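Local atomic coordinates of Peptide/nickel transport system substrate-binding protein (Listeria monocytogenes serotype 1/2a, PDB entry 5KZT), a protein that binds peptides and probably delivers them, from outside the cell membrane, to a transporter for uptake. Residues T368-S373 against K400-P405. Residues are numbered along the deposited sequence; the frame is centred on the assembly and turned at random.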
ATOM      1  N   THR A 368      -1.100 -30.855   2.776  1.00 30.42           N
ATOM      2  CA  THR A 368      -0.025 -30.043   2.157  1.00 29.41           C
ATOM      3  C   THR A 368      -0.603 -28.728   1.682  1.00 28.14           C
ATOM      4  O   THR A 368      -1.631 -28.717   1.018  1.00 28.32           O
ATOM      5  CB  THR A 368       0.611 -30.753   0.942  1.00 31.12           C
ATOM      6  OG1 THR A 368       1.145 -32.012   1.359  1.00 32.92           O
ATOM      7  CG2 THR A 368       1.751 -29.915   0.329  1.00 30.62           C
ATOM      8  N   VAL A 369       0.047 -27.620   2.029  1.00 26.47           N
ATOM      9  CA  VAL A 369      -0.310 -26.319   1.487  1.00 25.63           C
ATOM     10  C   VAL A 369       0.942 -25.550   1.133  1.00 25.08           C
ATOM     11  O   VAL A 369       1.989 -25.747   1.749  1.00 24.79           O
ATOM     12  CB  VAL A 369      -1.186 -25.479   2.452  1.00 25.08           C
ATOM     13  CG1 VAL A 369      -2.614 -26.011   2.467  1.00 26.17           C
ATOM     14  CG2 VAL A 369      -0.586 -25.410   3.854  1.00 24.58           C
ATOM     15  N   GLU A 370       0.809 -24.654   0.149  1.00 24.66           N
ATOM     16  CA  GLU A 370       1.912 -23.831  -0.332  1.00 24.32           C
ATOM     17  C   GLU A 370       1.794 -22.418   0.248  1.00 22.44           C
ATOM     18  O   GLU A 370       0.736 -21.791   0.141  1.00 21.74           O
ATOM     19  CB  GLU A 370       1.901 -23.855  -1.863  1.00 26.22           C
ATOM     20  CG  GLU A 370       2.536 -22.707  -2.642  1.00 26.85           C
ATOM     21  CD  GLU A 370       1.933 -22.641  -4.058  1.00 28.77           C
ATOM     22  OE1 GLU A 370       1.007 -21.784  -4.352  1.00 28.50           O
ATOM     23  OE2 GLU A 370       2.365 -23.501  -4.863  1.00 30.23           O
ATOM     24  N   PHE A 371       2.880 -21.943   0.862  1.00 20.97           N
ATOM     25  CA  PHE A 371       2.947 -20.612   1.442  1.00 20.06           C
ATOM     26  C   PHE A 371       3.660 -19.677   0.456  1.00 19.54           C
ATOM     27  O   PHE A 371       4.823 -19.920   0.106  1.00 19.22           O
ATOM     28  CB  PHE A 371       3.707 -20.671   2.767  1.00 20.10           C
ATOM     29  CG  PHE A 371       3.699 -19.377   3.519  1.00 19.80           C
ATOM     30  CD1 PHE A 371       2.504 -18.819   3.953  1.00 19.66           C
ATOM     31  CD2 PHE A 371       4.882 -18.701   3.781  1.00 19.77           C
ATOM     32  CE1 PHE A 371       2.490 -17.608   4.641  1.00 19.76           C
ATOM     33  CE2 PHE A 371       4.876 -17.487   4.461  1.00 19.46           C
ATOM     34  CZ  PHE A 371       3.677 -16.939   4.897  1.00 19.39           C
ATOM     35  N   THR A 372       2.977 -18.620   0.015  1.00 19.24           N
ATOM     36  CA  THR A 372       3.594 -17.633  -0.874  1.00 19.46           C
ATOM     37  C   THR A 372       4.131 -16.392  -0.136  1.00 19.15           C
ATOM     38  O   THR A 372       3.425 -15.766   0.653  1.00 18.83           O
ATOM     39  CB  THR A 372       2.636 -17.194  -1.989  1.00 20.16           C
ATOM     40  OG1 THR A 372       2.291 -18.324  -2.789  1.00 21.03           O
ATOM     41  CG2 THR A 372       3.283 -16.166  -2.903  1.00 20.62           C
ATOM     42  N   SER A 373       5.386 -16.044  -0.426  1.00 19.18           N
ATOM     43  CA  SER A 373       5.984 -14.783  -0.001  1.00 19.25           C
ATOM     44  C   SER A 373       6.917 -14.238  -1.107  1.00 19.75           C
ATOM     45  O   SER A 373       6.943 -14.769  -2.231  1.00 19.93           O
ATOM     46  CB  SER A 373       6.722 -14.959   1.330  1.00 19.49           C
ATOM     47  OG  SER A 373       6.982 -13.685   1.942  1.00 19.74           O
ATOM     48  N   LYS A 400       4.823 -26.204   1.696  1.00 25.13           N
ATOM     49  CA  LYS A 400       5.743 -25.966   0.563  1.00 26.26           C
ATOM     50  C   LYS A 400       5.956 -24.471   0.504  1.00 24.35           C
ATOM     51  O   LYS A 400       5.017 -23.707   0.729  1.00 22.94           O
ATOM     52  CB  LYS A 400       5.177 -26.385  -0.809  1.00 28.12           C
ATOM     53  CG  LYS A 400       4.538 -27.756  -0.934  1.00 30.56           C
ATOM     54  CD  LYS A 400       5.491 -28.837  -1.440  1.00 33.53           C
ATOM     55  CE  LYS A 400       6.202 -29.538  -0.285  1.00 34.53           C
ATOM     56  NZ  LYS A 400       7.216 -30.526  -0.740  1.00 37.07           N
ATOM     57  N   LEU A 401       7.174 -24.054   0.186  1.00 24.28           N
ATOM     58  CA  LEU A 401       7.494 -22.631   0.092  1.00 23.28           C
ATOM     59  C   LEU A 401       7.576 -22.125  -1.346  1.00 23.72           C
ATOM     60  O   LEU A 401       8.238 -22.704  -2.179  1.00 24.28           O
ATOM     61  CB  LEU A 401       8.804 -22.338   0.824  1.00 23.55           C
ATOM     62  CG  LEU A 401       8.806 -22.599   2.332  1.00 23.27           C
ATOM     63  CD1 LEU A 401      10.131 -22.153   2.925  1.00 23.89           C
ATOM     64  CD2 LEU A 401       7.625 -21.905   3.002  1.00 22.25           C
ATOM     65  N   LYS A 402       6.907 -21.004  -1.611  1.00 23.15           N
ATOM     66  CA  LYS A 402       6.995 -20.303  -2.877  1.00 24.13           C
ATOM     67  C   LYS A 402       7.457 -18.888  -2.539  1.00 22.85           C
ATOM     68  O   LYS A 402       6.876 -18.235  -1.668  1.00 21.91           O
ATOM     69  CB  LYS A 402       5.620 -20.308  -3.530  1.00 25.53           C
ATOM     70  CG  LYS A 402       5.559 -19.820  -4.951  1.00 27.69           C
ATOM     71  CD  LYS A 402       4.191 -20.136  -5.545  1.00 29.21           C
ATOM     72  CE  LYS A 402       4.127 -19.812  -7.021  1.00 31.43           C
ATOM     73  NZ  LYS A 402       5.024 -20.676  -7.839  1.00 33.44           N
ATOM     74  N   ASN A 403       8.532 -18.443  -3.180  1.00 25.36           N
ATOM     75  CA  ASN A 403       9.149 -17.149  -2.875  1.00 24.97           C
ATOM     76  C   ASN A 403       9.395 -16.440  -4.196  1.00 24.25           C
ATOM     77  O   ASN A 403      10.393 -16.680  -4.852  1.00 26.26           O
ATOM     78  CB  ASN A 403      10.446 -17.327  -2.068  1.00 25.93           C
ATOM     79  CG  ASN A 403      10.185 -17.738  -0.630  1.00 26.18           C
ATOM     80  OD1 ASN A 403      10.106 -18.912  -0.322  1.00 27.31           O
ATOM     81  ND2 ASN A 403      10.027 -16.767   0.252  1.00 25.91           N
ATOM     82  N   VAL A 404       8.493 -15.528  -4.549  1.00 22.30           N
ATOM     83  CA  VAL A 404       8.401 -15.001  -5.905  1.00 21.53           C
ATOM     84  C   VAL A 404       8.582 -13.482  -5.914  1.00 20.55           C
ATOM     85  O   VAL A 404       8.490 -12.843  -4.864  1.00 19.57           O
ATOM     86  CB  VAL A 404       7.045 -15.404  -6.540  1.00 21.21           C
ATOM     87  CG1 VAL A 404       6.995 -16.916  -6.774  1.00 22.02           C
ATOM     88  CG2 VAL A 404       5.855 -14.941  -5.699  1.00 20.15           C
ATOM     89  N   PRO A 405       8.859 -12.894  -7.088  1.00 20.45           N
ATOM     90  CA  PRO A 405       8.907 -11.436  -7.140  1.00 19.75           C
ATOM     91  C   PRO A 405       7.591 -10.843  -6.671  1.00 18.41           C
ATOM     92  O   PRO A 405       6.519 -11.455  -6.831  1.00 17.38           O
ATOM     93  CB  PRO A 405       9.141 -11.141  -8.626  1.00 20.77           C
ATOM     94  CG  PRO A 405       9.821 -12.366  -9.139  1.00 21.73           C
ATOM     95  CD  PRO A 405       9.182 -13.499  -8.392  1.00 21.41           C
TER
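L401 meets the ring of F371 at its edge, near the ring plane, through CD2, which also lies 4.1 Å from F371 CB. F371 CG is anti to the backbone N (chi1 -174°). The ring leads away from 400-405, packs on I386 and meets F420 edge-to-face; a large aromatic suits this place, buried between the sheet and helix 377-393. K402 CD lies over one face of the E370 carboxylate, 3.7 Å from E370 CD: the lysine contributes its methylenes, while K402 NZ stays 4.9 Å from E370 OE2, too far for a salt bridge, though the opposite charges may still attract weakly. E370 OE1 is instead paired with R281. On the same face, T372 OG1 lies beside the lysine stem and T372 CG2 touches V404 CG2, beta-branched residues fitting an extended strand. On the F371 face, N403 ND2 rests against S373 CB and donates to D374 O at the end of the neighbouring strand and to S383 OG of helix 377-393. Five backbone hydrogen bonds join the strands in parallel register, from K400 N to V369 O through V404 N to S373 O. This is the pairing of a beta-alpha-beta crossover, with helix 377-393 as the connection, in a lobe of the periplasmic-binding-protein fold.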